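Local structure of cytoplasmic export protein 1 (Saccharomyces cerevisiae, 3VWA) at residues Q245-L250 with L259-N264; E294-L299 with N343-Q348; L151-E156 with F161-R166; L193-L198 with V210-I215. The protein is a tRNA-binding component of the nuclear tRNA export machinery that may collect tRNA from export receptors at the nuclear pore and deliver it for translation. All coordinates share one frame; numbering follows the deposited sequence.

Overall arrangement
The chain combines an N-terminal kinase-like domain with a long C-terminal array of helices that includes the HEAT repeats 381-419 and 494-530. Interactions 3 and 4 belong to the helical part of the kinase-like domain: their centres are 23 Å apart, with about 12 Å between nearest atoms, and helix 160-174 is followed directly by helix 186-198. Interactions 1 and 2 follow along the chain, their centres 18 Å apart, and they touch where M262 CG meets I295 CD1 at 3.4 Å. This packing touch joins interaction 1 to interaction 2, whereas interactions 2 and 3 are separated by about 53 Å between centres. Along the chain they come in the order 3, 4, 1, 2, each closing before the next opens.

Interaction 1 of 4, residues Q245-L250 with L259-N264; sequences QELREL and LVVMSN
E246 reaches across to N264 in the polar part of this contact. N264 ND2 donates to E246 OE1 at 2.5 Å with an N-H...O angle of 161°; the bond is nearly straight, but so short that its exact length deserves caution. The oxygen lies almost in the N264 amide plane. The carboxylate is met on its syn side but 29° out of its plane, and the two flat groups stand nearly perpendicular. An extended chain beyond CG carries the E246 carboxylate over, its CG lying anti to the carbonyl carbon (chi1 -75°). The two arms form a helical hairpin, helix 239-248 turning through a short linker into helix 255-271, and the nearest CA pair, E246 and V261, is 6.3 Å apart. The apolar part centres on V261, whose CB bond is directed at the facing segment. L250 CD1 sits 3.8 Å from V261 CB and also near both methyls, while L247 CD1 adds a looser touch on V261 CG1 at 4.3 Å. E246 CB packs on both V261 methyls, and the carboxylate oxygen OE1 also rests against the valine, 3.5 Å from V261 CA. Helix 283-303 packs against the same hairpin, with I288 on L247 and E291 on L250. Selenomethionine M262 touches L292 and I295 of that helix, and F324 of helix 321-335 also meets it.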
loop_
_atom_site.group_PDB
_atom_site.type_symbol
_atom_site.label_atom_id
_atom_site.label_comp_id
_atom_site.label_asym_id
_atom_site.label_seq_id
_atom_site.Cartn_x
_atom_site.Cartn_y
_atom_site.Cartn_z
ATOM N N GLN A 245 6.258 13.174 -15.276
ATOM C CA GLN A 245 6.813 13.132 -16.595
ATOM C C GLN A 245 7.974 12.120 -16.754
ATOM O O GLN A 245 8.028 11.413 -17.775
ATOM C CB GLN A 245 7.209 14.538 -17.065
ATOM C CG GLN A 245 7.756 14.583 -18.476
ATOM C CD GLN A 245 8.373 15.918 -18.856
ATOM O OE1 GLN A 245 7.937 16.982 -18.395
ATOM N NE2 GLN A 245 9.388 15.870 -19.717
ATOM N N GLU A 246 8.880 12.072 -15.769
ATOM C CA GLU A 246 9.942 11.071 -15.716
ATOM C C GLU A 246 9.349 9.676 -15.671
ATOM O O GLU A 246 9.757 8.793 -16.434
ATOM C CB GLU A 246 10.817 11.230 -14.455
ATOM C CG GLU A 246 11.804 12.368 -14.440
ATOM C CD GLU A 246 12.488 12.480 -13.085
ATOM O OE1 GLU A 246 13.445 11.728 -12.809
ATOM O OE2 GLU A 246 12.067 13.339 -12.278
ATOM N N LEU A 247 8.373 9.489 -14.782
ATOM C CA LEU A 247 7.763 8.213 -14.560
ATOM C C LEU A 247 7.141 7.662 -15.835
ATOM O O LEU A 247 7.404 6.512 -16.211
ATOM C CB LEU A 247 6.685 8.352 -13.496
ATOM C CG LEU A 247 6.436 7.172 -12.577
ATOM C CD1 LEU A 247 7.734 6.620 -12.011
ATOM C CD2 LEU A 247 5.520 7.678 -11.442
ATOM N N ARG A 248 6.326 8.483 -16.486
ATOM C CA ARG A 248 5.688 8.140 -17.748
ATOM C C ARG A 248 6.642 7.727 -18.846
ATOM O O ARG A 248 6.228 7.029 -19.732
ATOM C CB ARG A 248 4.986 9.351 -18.325
ATOM C CG ARG A 248 3.492 9.376 -18.198
ATOM C CD ARG A 248 3.114 10.824 -18.450
ATOM N NE ARG A 248 2.271 11.010 -19.619
ATOM C CZ ARG A 248 2.097 12.176 -20.242
ATOM N NH1 ARG A 248 1.279 12.245 -21.286
ATOM N NH2 ARG A 248 2.739 13.270 -19.836
ATOM N N GLU A 249 7.882 8.203 -18.784
ATOM C CA GLU A 249 8.898 7.956 -19.794
ATOM C C GLU A 249 9.836 6.874 -19.340
ATOM O O GLU A 249 10.824 6.566 -20.005
ATOM C CB GLU A 249 9.701 9.238 -20.021
ATOM C CG GLU A 249 9.022 10.168 -21.001
ATOM C CD GLU A 249 9.824 11.424 -21.291
ATOM O OE1 GLU A 249 11.065 11.446 -21.124
ATOM O OE2 GLU A 249 9.194 12.399 -21.706
ATOM N N LEU A 250 9.529 6.281 -18.200
ATOM C CA LEU A 250 10.431 5.322 -17.616
ATOM C C LEU A 250 10.884 4.265 -18.628
ATOM O O LEU A 250 12.052 3.958 -18.682
ATOM C CB LEU A 250 9.803 4.657 -16.385
ATOM C CG LEU A 250 10.714 3.844 -15.499
ATOM C CD1 LEU A 250 11.819 4.672 -14.792
ATOM C CD2 LEU A 250 9.893 3.092 -14.470
ATOM N N LEU A 259 17.237 4.248 -13.214
ATOM C CA LEU A 259 17.836 4.364 -11.922
ATOM C C LEU A 259 17.891 5.827 -11.436
ATOM O O LEU A 259 17.756 6.088 -10.218
ATOM C CB LEU A 259 19.287 3.888 -12.009
ATOM C CG LEU A 259 19.865 3.032 -10.893
ATOM C CD1 LEU A 259 21.397 3.215 -10.796
ATOM C CD2 LEU A 259 19.212 3.209 -9.515
ATOM N N VAL A 260 18.149 6.773 -12.344
ATOM C CA VAL A 260 18.079 8.184 -11.940
ATOM C C VAL A 260 16.638 8.580 -11.483
ATOM O O VAL A 260 16.459 9.288 -10.490
ATOM C CB VAL A 260 18.519 9.140 -13.031
ATOM C CG1 VAL A 260 18.161 10.595 -12.647
ATOM C CG2 VAL A 260 20.039 9.006 -13.287
ATOM N N VAL A 261 15.636 8.158 -12.244
ATOM C CA VAL A 261 14.222 8.389 -11.911
ATOM C C VAL A 261 13.899 7.890 -10.501
ATOM O O VAL A 261 13.291 8.598 -9.701
ATOM C CB VAL A 261 13.302 7.666 -12.883
ATOM C CG1 VAL A 261 11.816 7.831 -12.449
ATOM C CG2 VAL A 261 13.565 8.184 -14.307
HETATM N N MSE A 262 14.316 6.675 -10.205
HETATM C CA MSE A 262 14.190 6.145 -8.836
HETATM C C MSE A 262 15.038 6.900 -7.843
HETATM O O MSE A 262 14.618 7.092 -6.741
HETATM C CB MSE A 262 14.537 4.653 -8.798
HETATM C CG MSE A 262 13.507 3.785 -9.537
HETATM SE SE MSE A 262 11.587 4.362 -9.406
HETATM C CE MSE A 262 11.372 6.254 -9.287
ATOM N N SER A 263 16.256 7.289 -8.207
ATOM C CA SER A 263 17.037 8.207 -7.368
ATOM C C SER A 263 16.361 9.548 -7.082
ATOM O O SER A 263 16.436 10.091 -5.943
ATOM C CB SER A 263 18.397 8.414 -7.987
ATOM O OG SER A 263 19.015 7.139 -7.910
ATOM N N ASN A 264 15.689 10.074 -8.087
ATOM C CA ASN A 264 14.887 11.278 -7.904
ATOM C C ASN A 264 13.712 10.995 -6.962
ATOM O O ASN A 264 13.398 11.799 -6.068
ATOM C CB ASN A 264 14.370 11.787 -9.247
ATOM C CG ASN A 264 15.434 12.519 -9.998
ATOM O OD1 ASN A 264 16.433 12.913 -9.398
ATOM N ND2 ASN A 264 15.232 12.734 -11.311
#

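Interaction 2 of 4, residues E294-L299 with N343-Q348; sequences EIIKLL and NDLITQ
The flat amide of Q348 presents its oxygen to the stem of K297: OE1 lies 3.9 Å from K297 CG and about as far from K297 CB and CA. These are van der Waals distances to carbon, so the amide packs here without a polar partner across the contact. The setting is an alpha-helical array ahead of the HEAT repeat 381-419, in which helices 283-303 and 342-351 run in broadly the same direction. Over the two short segments their axes approach to 10.6 Å at an angle of 32°. Helix 321-335 lies beside them, F324 and V328 touching I296 and L325 touching L345. L345 carries the apolar side. Its CG stands anti to the backbone N (chi1 -165°), which sends CD1 to within 4.0 Å of K297 CE, while CD2 makes a looser 4.4 Å approach to I296 CG2. The K297 chain passes across both L345 and Q348 at roughly right angles and bends at its last torsion. That bend leaves NZ 3.4 Å from E294 OE2, a long, weak salt bridge on its own helix. At the start of helix 342-351, D344 forms a salt bridge with R380 and N343 ND2 a hydrogen bond with E376, both partners on helix 374-387. Within helix 342-351, T347 OG1 donates to N343 O at 3.1 Å, from the face of the carbonyl opposite to T347 N.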
loop_
_atom_site.group_PDB
_atom_site.type_symbol
_atom_site.label_atom_id
_atom_site.label_comp_id
_atom_site.label_asym_id
_atom_site.label_seq_id
_atom_site.Cartn_x
_atom_site.Cartn_y
_atom_site.Cartn_z
ATOM N N GLU A 294 10.336 -3.572 -9.638
ATOM C CA GLU A 294 11.073 -4.058 -10.811
ATOM C C GLU A 294 12.536 -3.628 -10.793
ATOM O O GLU A 294 13.442 -4.413 -11.126
ATOM C CB GLU A 294 10.400 -3.571 -12.118
ATOM C CG GLU A 294 9.257 -4.455 -12.571
ATOM C CD GLU A 294 9.717 -5.899 -12.669
ATOM O OE1 GLU A 294 10.766 -6.149 -13.332
ATOM O OE2 GLU A 294 9.054 -6.755 -12.040
ATOM N N ILE A 295 12.785 -2.361 -10.433
ATOM C CA ILE A 295 14.175 -1.875 -10.433
ATOM C C ILE A 295 14.969 -2.515 -9.330
ATOM O O ILE A 295 16.134 -2.835 -9.535
ATOM C CB ILE A 295 14.271 -0.349 -10.421
ATOM C CG1 ILE A 295 13.914 0.149 -11.822
ATOM C CG2 ILE A 295 15.718 0.104 -10.066
ATOM C CD1 ILE A 295 12.975 1.340 -11.815
ATOM N N ILE A 296 14.315 -2.778 -8.191
ATOM C CA ILE A 296 14.946 -3.477 -7.082
ATOM C C ILE A 296 15.390 -4.912 -7.426
ATOM O O ILE A 296 16.510 -5.342 -7.059
ATOM C CB ILE A 296 14.064 -3.532 -5.798
ATOM C CG1 ILE A 296 13.988 -2.139 -5.127
ATOM C CG2 ILE A 296 14.673 -4.513 -4.814
ATOM C CD1 ILE A 296 12.877 -1.994 -4.104
ATOM N N LYS A 297 14.517 -5.660 -8.099
ATOM C CA LYS A 297 14.872 -7.039 -8.519
ATOM C C LYS A 297 16.104 -7.015 -9.414
ATOM O O LYS A 297 17.027 -7.809 -9.218
ATOM C CB LYS A 297 13.703 -7.712 -9.252
ATOM C CG LYS A 297 12.492 -7.958 -8.371
ATOM C CD LYS A 297 11.259 -8.334 -9.189
ATOM C CE LYS A 297 10.038 -8.490 -8.277
ATOM N NZ LYS A 297 8.769 -8.041 -8.939
ATOM N N LEU A 298 16.145 -6.087 -10.368
ATOM C CA LEU A 298 17.323 -5.978 -11.224
ATOM C C LEU A 298 18.584 -5.775 -10.403
ATOM O O LEU A 298 19.574 -6.477 -10.590
ATOM C CB LEU A 298 17.194 -4.897 -12.306
ATOM C CG LEU A 298 16.662 -5.236 -13.720
ATOM C CD1 LEU A 298 17.094 -6.638 -14.175
ATOM C CD2 LEU A 298 15.141 -5.032 -13.870
ATOM N N LEU A 299 18.544 -4.831 -9.469
ATOM C CA LEU A 299 19.711 -4.544 -8.645
ATOM C C LEU A 299 20.151 -5.747 -7.797
ATOM O O LEU A 299 21.327 -5.898 -7.488
ATOM C CB LEU A 299 19.392 -3.392 -7.715
ATOM C CG LEU A 299 19.065 -2.073 -8.366
ATOM C CD1 LEU A 299 18.686 -1.145 -7.230
ATOM C CD2 LEU A 299 20.279 -1.573 -9.128
ATOM N N ASN A 343 5.955 -11.196 -2.708
ATOM C CA ASN A 343 6.431 -12.367 -2.013
ATOM C C ASN A 343 7.821 -12.803 -2.516
ATOM O O ASN A 343 8.711 -13.021 -1.690
ATOM C CB ASN A 343 5.378 -13.503 -2.063
ATOM C CG ASN A 343 5.237 -14.169 -3.461
ATOM O OD1 ASN A 343 5.687 -13.638 -4.501
ATOM N ND2 ASN A 343 4.612 -15.359 -3.478
ATOM N N ASP A 344 8.031 -12.872 -3.852
ATOM C CA ASP A 344 9.339 -13.269 -4.403
ATOM C C ASP A 344 10.413 -12.244 -4.156
ATOM O O ASP A 344 11.568 -12.598 -3.934
ATOM C CB ASP A 344 9.247 -13.597 -5.910
ATOM C CG ASP A 344 8.353 -14.789 -6.196
ATOM O OD1 ASP A 344 8.099 -15.602 -5.276
ATOM O OD2 ASP A 344 7.881 -14.926 -7.339
ATOM N N LEU A 345 10.018 -10.971 -4.119
ATOM C CA LEU A 345 10.925 -9.864 -3.862
ATOM C C LEU A 345 11.513 -9.984 -2.470
ATOM O O LEU A 345 12.714 -9.862 -2.275
ATOM C CB LEU A 345 10.175 -8.532 -4.009
ATOM C CG LEU A 345 11.072 -7.270 -4.132
ATOM C CD1 LEU A 345 10.406 -6.251 -5.036
ATOM C CD2 LEU A 345 11.373 -6.614 -2.797
ATOM N N ILE A 346 10.645 -10.278 -1.513
ATOM C CA ILE A 346 11.017 -10.308 -0.113
ATOM C C ILE A 346 11.895 -11.525 0.121
ATOM O O ILE A 346 12.902 -11.422 0.776
ATOM C CB ILE A 346 9.770 -10.310 0.795
ATOM C CG1 ILE A 346 9.091 -8.935 0.736
ATOM C CG2 ILE A 346 10.099 -10.754 2.217
ATOM C CD1 ILE A 346 9.878 -7.805 1.349
ATOM N N THR A 347 11.541 -12.645 -0.491
ATOM C CA THR A 347 12.419 -13.861 -0.509
ATOM C C THR A 347 13.846 -13.635 -0.988
ATOM O O THR A 347 14.821 -14.038 -0.335
ATOM C CB THR A 347 11.786 -14.965 -1.360
ATOM O OG1 THR A 347 10.562 -15.331 -0.741
ATOM C CG2 THR A 347 12.693 -16.221 -1.425
ATOM N N GLN A 348 13.961 -12.972 -2.130
ATOM C CA GLN A 348 15.226 -12.653 -2.764
ATOM C C GLN A 348 16.035 -11.747 -1.857
ATOM O O GLN A 348 17.268 -11.896 -1.659
ATOM C CB GLN A 348 14.866 -11.909 -4.063
ATOM C CG GLN A 348 15.464 -12.460 -5.348
ATOM C CD GLN A 348 15.656 -11.365 -6.409
ATOM O OE1 GLN A 348 14.868 -10.414 -6.513
ATOM N NE2 GLN A 348 16.730 -11.485 -7.183
#

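Interaction 3 of 4, residues L151-E156 with F161-R166; sequences LCSSKE and FEFASR
The carbonyl oxygen of L151 is gripped twice: S153 OG donates to it at 3.1 Å, and R166 NH2 adds a weak bond at 3.4 Å across the contact. The site lies in the kinase-like domain, where strand 153-154, paired antiparallel with strand 126-127, leads through a short connection into helix 160-174. R166 NH1 then bonds S153 OG at 3.3 Å and 166°, only 8° out of the guanidinium plane. The serine hydroxyl thus accepts from the arginine and donates to L151, which fixes the direction of its proton. The guanidinium offers NH1 and NH2, in its plane, to S153 OG and L151 O where the chain enters the strand. Its rotation is also held by E162 of the same helix, gripped side-on through NE and NH1, one carboxylate oxygen each, both on their syn lone pairs; R166 NE to E162 OE2 is 2.7 Å. Such a paired grip would probably keep arginine and glutamate charged. A bend at chi3 (-86°) swings the guanidinium toward the strand. Carbon contacts lie alongside: L151 CD2 packs 3.8 Å from R166 CB, and L54 and T130 also touch L151. The F163 ring brings its CE1 to 3.8 Å from L151 O, an oblique approach, and it also meets P183 and V127. S153 OG lies near the plane of that ring, at its edge, 4.1 Å from F163 CD1.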
loop_
_atom_site.group_PDB
_atom_site.type_symbol
_atom_site.label_atom_id
_atom_site.label_comp_id
_atom_site.label_asym_id
_atom_site.label_seq_id
_atom_site.Cartn_x
_atom_site.Cartn_y
_atom_site.Cartn_z
ATOM N N LEU A 151 -22.220 14.997 -25.950
ATOM C CA LEU A 151 -22.329 16.183 -26.791
ATOM C C LEU A 151 -21.153 16.290 -27.766
ATOM O O LEU A 151 -21.100 17.174 -28.593
ATOM C CB LEU A 151 -22.377 17.425 -25.884
ATOM C CG LEU A 151 -23.667 17.660 -25.086
ATOM C CD1 LEU A 151 -23.569 19.018 -24.401
ATOM C CD2 LEU A 151 -24.880 17.649 -25.999
ATOM N N CYS A 152 -20.196 15.387 -27.641
ATOM C CA CYS A 152 -18.935 15.527 -28.331
ATOM C C CYS A 152 -19.084 15.480 -29.852
ATOM O O CYS A 152 -19.686 14.549 -30.424
ATOM C CB CYS A 152 -17.997 14.411 -27.892
ATOM S SG CYS A 152 -16.383 14.532 -28.669
ATOM N N SER A 153 -18.510 16.479 -30.492
ATOM C CA SER A 153 -18.445 16.560 -31.964
ATOM C C SER A 153 -17.197 17.358 -32.431
ATOM O O SER A 153 -16.577 18.123 -31.661
ATOM C CB SER A 153 -19.738 17.178 -32.546
ATOM O OG SER A 153 -20.487 17.894 -31.554
ATOM N N SER A 154 -16.841 17.151 -33.691
ATOM C CA SER A 154 -15.748 17.844 -34.341
ATOM C C SER A 154 -16.097 19.305 -34.600
ATOM O O SER A 154 -17.250 19.658 -34.845
ATOM C CB SER A 154 -15.420 17.143 -35.660
ATOM O OG SER A 154 -14.262 17.715 -36.265
ATOM N N LYS A 155 -15.111 20.180 -34.531
ATOM C CA LYS A 155 -15.419 21.577 -34.751
ATOM C C LYS A 155 -15.578 21.864 -36.247
ATOM O O LYS A 155 -16.306 22.789 -36.631
ATOM C CB LYS A 155 -14.377 22.460 -34.068
ATOM C CG LYS A 155 -14.455 22.366 -32.543
ATOM C CD LYS A 155 -13.229 22.936 -31.872
ATOM C CE LYS A 155 -13.623 23.988 -30.853
ATOM N NZ LYS A 155 -12.829 25.227 -31.117
ATOM N N GLU A 156 -14.958 21.033 -37.088
ATOM C CA GLU A 156 -14.969 21.278 -38.537
ATOM C C GLU A 156 -16.344 21.037 -39.132
ATOM O O GLU A 156 -16.902 19.931 -39.034
ATOM C CB GLU A 156 -13.888 20.471 -39.274
ATOM C CG GLU A 156 -13.982 18.965 -39.082
ATOM C CD GLU A 156 -12.664 18.248 -39.327
ATOM O OE1 GLU A 156 -11.666 18.566 -38.638
ATOM O OE2 GLU A 156 -12.642 17.345 -40.193
ATOM N N PHE A 161 -25.657 26.606 -34.155
ATOM C CA PHE A 161 -27.087 26.538 -33.898
ATOM C C PHE A 161 -27.482 25.111 -33.486
ATOM O O PHE A 161 -28.115 24.894 -32.460
ATOM C CB PHE A 161 -27.876 26.995 -35.135
ATOM C CG PHE A 161 -29.368 27.011 -34.926
ATOM C CD1 PHE A 161 -30.144 25.887 -35.241
ATOM C CD2 PHE A 161 -30.001 28.140 -34.394
ATOM C CE1 PHE A 161 -31.520 25.891 -35.032
ATOM C CE2 PHE A 161 -31.383 28.150 -34.194
ATOM C CZ PHE A 161 -32.138 27.027 -34.509
ATOM N N GLU A 162 -27.069 24.149 -34.292
ATOM C CA GLU A 162 -27.355 22.729 -34.077
ATOM C C GLU A 162 -26.841 22.253 -32.683
ATOM O O GLU A 162 -27.576 21.625 -31.896
ATOM C CB GLU A 162 -26.719 21.958 -35.247
ATOM C CG GLU A 162 -27.158 20.523 -35.439
ATOM C CD GLU A 162 -26.542 19.640 -34.388
ATOM O OE1 GLU A 162 -25.295 19.626 -34.268
ATOM O OE2 GLU A 162 -27.313 18.995 -33.662
ATOM N N PHE A 163 -25.594 22.613 -32.375
ATOM C CA PHE A 163 -24.955 22.211 -31.130
ATOM C C PHE A 163 -25.669 22.802 -29.890
ATOM O O PHE A 163 -25.860 22.132 -28.897
ATOM C CB PHE A 163 -23.472 22.625 -31.156
ATOM C CG PHE A 163 -22.761 22.371 -29.850
ATOM C CD1 PHE A 163 -22.012 21.204 -29.654
ATOM C CD2 PHE A 163 -22.892 23.260 -28.797
ATOM C CE1 PHE A 163 -21.396 20.944 -28.426
ATOM C CE2 PHE A 163 -22.287 23.001 -27.578
ATOM C CZ PHE A 163 -21.534 21.848 -27.401
ATOM N N ALA A 164 -26.034 24.071 -29.975
ATOM C CA ALA A 164 -26.759 24.740 -28.924
ATOM C C ALA A 164 -28.051 24.018 -28.484
ATOM O O ALA A 164 -28.368 24.029 -27.295
ATOM C CB ALA A 164 -27.039 26.181 -29.339
ATOM N N SER A 165 -28.778 23.369 -29.403
ATOM C CA SER A 165 -30.030 22.666 -29.034
ATOM C C SER A 165 -29.733 21.392 -28.241
ATOM O O SER A 165 -30.327 21.157 -27.174
ATOM C CB SER A 165 -30.931 22.365 -30.256
ATOM O OG SER A 165 -30.283 22.782 -31.432
ATOM N N ARG A 166 -28.793 20.605 -28.762
ATOM C CA ARG A 166 -28.250 19.469 -28.048
ATOM C C ARG A 166 -27.757 19.912 -26.680
ATOM O O ARG A 166 -28.186 19.389 -25.654
ATOM C CB ARG A 166 -27.147 18.817 -28.878
ATOM C CG ARG A 166 -27.700 18.324 -30.189
ATOM C CD ARG A 166 -26.848 17.285 -30.896
ATOM N NE ARG A 166 -25.815 17.879 -31.736
ATOM C CZ ARG A 166 -24.516 17.876 -31.442
ATOM N NH1 ARG A 166 -23.649 18.448 -32.281
ATOM N NH2 ARG A 166 -24.072 17.304 -30.312
#

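Interaction 4 of 4, residues L193-L198 with V210-I215; sequences LLIKSL and VNVNMI
Helix segments 193-198 and 210-215 run at 137° to each other, with their axes 9.9 Å apart at closest approach and I195 and V212 as the nearest CA pair. They belong to the helical part of the kinase-like domain, and helices 186-198 and 209-216 are consecutive in the chain, joined by a short connection. Apolar side chains carry the contact. V212 divides its two methyls between neighbouring side chains of helix 186-198: CG2 meets I195 CG2 at 3.9 Å, while CG1 rests 4.0 Å from K196 CG. A chi1 of 165° sets CG1 anti to the backbone N and CG2 anti to the carbonyl carbon, aiming one branch at each neighbour. I195 splits its own atoms in a similar way: CG2 faces the valine, whereas the extended CG1 arm runs to the next turn, its CD1 lying 4.2 Å from I215 CD1. F225 of helix 222-231 touches both I195 and I215. K196 contributes only the aliphatic part of its side chain, through CG, at the exposed side of the contact. Away from V212, the face of helix 186-198 carrying L194 and L198 packs on W96 and on L116 and I113 of helix 106-122. S197 OG bonds L193 O at 2.7 Å from above the carbonyl plane, while S197 N reaches L193 O from the opposite face.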
loop_
_atom_site.group_PDB
_atom_site.type_symbol
_atom_site.label_atom_id
_atom_site.label_comp_id
_atom_site.label_asym_id
_atom_site.label_seq_id
_atom_site.Cartn_x
_atom_site.Cartn_y
_atom_site.Cartn_z
ATOM N N LEU A 193 -15.161 26.207 -14.198
ATOM C CA LEU A 193 -16.029 25.635 -13.167
ATOM C C LEU A 193 -15.389 24.440 -12.439
ATOM O O LEU A 193 -15.389 24.393 -11.199
ATOM C CB LEU A 193 -17.391 25.252 -13.781
ATOM C CG LEU A 193 -18.473 26.328 -13.927
ATOM C CD1 LEU A 193 -19.360 26.108 -15.152
ATOM C CD2 LEU A 193 -19.323 26.336 -12.667
ATOM N N LEU A 194 -14.834 23.484 -13.196
ATOM C CA LEU A 194 -14.211 22.276 -12.611
ATOM C C LEU A 194 -13.024 22.579 -11.736
ATOM O O LEU A 194 -12.898 22.047 -10.633
ATOM C CB LEU A 194 -13.676 21.380 -13.714
ATOM C CG LEU A 194 -14.010 19.884 -13.635
ATOM C CD1 LEU A 194 -12.932 19.150 -14.384
ATOM C CD2 LEU A 194 -14.238 19.277 -12.249
ATOM N N ILE A 195 -12.118 23.405 -12.250
ATOM C CA ILE A 195 -10.943 23.808 -11.474
ATOM C C ILE A 195 -11.363 24.541 -10.210
ATOM O O ILE A 195 -10.809 24.302 -9.133
ATOM C CB ILE A 195 -9.982 24.670 -12.306
ATOM C CG1 ILE A 195 -9.228 23.788 -13.317
ATOM C CG2 ILE A 195 -9.021 25.414 -11.382
ATOM C CD1 ILE A 195 -8.423 24.549 -14.367
ATOM N N LYS A 196 -12.373 25.392 -10.312
ATOM C CA LYS A 196 -12.858 26.083 -9.106
ATOM C C LYS A 196 -13.446 25.088 -8.138
ATOM O O LYS A 196 -13.275 25.260 -6.928
ATOM C CB LYS A 196 -13.871 27.177 -9.453
ATOM C CG LYS A 196 -13.163 28.424 -10.007
ATOM C CD LYS A 196 -14.068 29.630 -10.094
ATOM C CE LYS A 196 -14.958 29.535 -11.308
ATOM N NZ LYS A 196 -15.911 30.668 -11.441
ATOM N N SER A 197 -14.105 24.040 -8.652
ATOM C CA SER A 197 -14.677 23.023 -7.756
ATOM C C SER A 197 -13.578 22.168 -7.111
ATOM O O SER A 197 -13.744 21.701 -5.996
ATOM C CB SER A 197 -15.683 22.103 -8.462
ATOM O OG SER A 197 -16.492 22.819 -9.373
ATOM N N LEU A 198 -12.471 21.964 -7.825
ATOM C CA LEU A 198 -11.337 21.198 -7.307
ATOM C C LEU A 198 -10.586 21.933 -6.213
ATOM O O LEU A 198 -10.105 21.305 -5.269
ATOM C CB LEU A 198 -10.358 20.852 -8.441
ATOM C CG LEU A 198 -10.873 19.690 -9.317
ATOM C CD1 LEU A 198 -10.228 19.577 -10.689
ATOM C CD2 LEU A 198 -10.752 18.361 -8.569
ATOM N N VAL A 210 -5.917 34.692 -12.250
ATOM C CA VAL A 210 -6.445 35.460 -13.361
ATOM C C VAL A 210 -6.708 34.511 -14.501
ATOM O O VAL A 210 -7.747 34.609 -15.179
ATOM C CB VAL A 210 -5.505 36.589 -13.803
ATOM C CG1 VAL A 210 -5.876 37.056 -15.203
ATOM C CG2 VAL A 210 -5.557 37.739 -12.796
ATOM N N ASN A 211 -5.761 33.614 -14.728
ATOM C CA ASN A 211 -5.905 32.645 -15.797
ATOM C C ASN A 211 -7.217 31.869 -15.676
ATOM O O ASN A 211 -7.981 31.784 -16.638
ATOM C CB ASN A 211 -4.673 31.741 -15.866
ATOM C CG ASN A 211 -3.433 32.504 -16.328
ATOM O OD1 ASN A 211 -3.511 33.294 -17.258
ATOM N ND2 ASN A 211 -2.291 32.277 -15.676
ATOM N N VAL A 212 -7.514 31.362 -14.484
ATOM C CA VAL A 212 -8.744 30.601 -14.257
ATOM C C VAL A 212 -10.002 31.438 -14.511
ATOM O O VAL A 212 -11.022 30.916 -15.017
ATOM C CB VAL A 212 -8.750 29.991 -12.838
ATOM C CG1 VAL A 212 -10.134 29.503 -12.426
ATOM C CG2 VAL A 212 -7.733 28.854 -12.749
ATOM N N ASN A 213 -9.935 32.730 -14.156
ATOM C CA ASN A 213 -11.055 33.638 -14.376
ATOM C C ASN A 213 -11.324 33.841 -15.836
ATOM O O ASN A 213 -12.465 33.886 -16.263
ATOM C CB ASN A 213 -10.797 34.989 -13.747
ATOM C CG ASN A 213 -11.138 34.993 -12.309
ATOM O OD1 ASN A 213 -11.875 34.132 -11.841
ATOM N ND2 ASN A 213 -10.608 35.958 -11.580
HETATM N N MSE A 214 -10.249 33.957 -16.593
HETATM C CA MSE A 214 -10.325 34.115 -18.027
HETATM C C MSE A 214 -11.083 32.962 -18.649
HETATM O O MSE A 214 -12.048 33.188 -19.385
HETATM C CB MSE A 214 -8.897 34.198 -18.520
HETATM C CG MSE A 214 -8.254 35.517 -18.076
HETATM SE SE MSE A 214 -6.633 35.746 -19.181
HETATM C CE MSE A 214 -6.305 37.701 -19.001
ATOM N N ILE A 215 -10.683 31.726 -18.351
ATOM C CA ILE A 215 -11.358 30.574 -18.954
ATOM C C ILE A 215 -12.774 30.459 -18.394
ATOM O O ILE A 215 -13.678 29.996 -19.078
ATOM C CB ILE A 215 -10.610 29.219 -18.774
ATOM C CG1 ILE A 215 -10.403 28.840 -17.303
ATOM C CG2 ILE A 215 -9.287 29.217 -19.488
ATOM C CD1 ILE A 215 -9.871 27.428 -17.126
#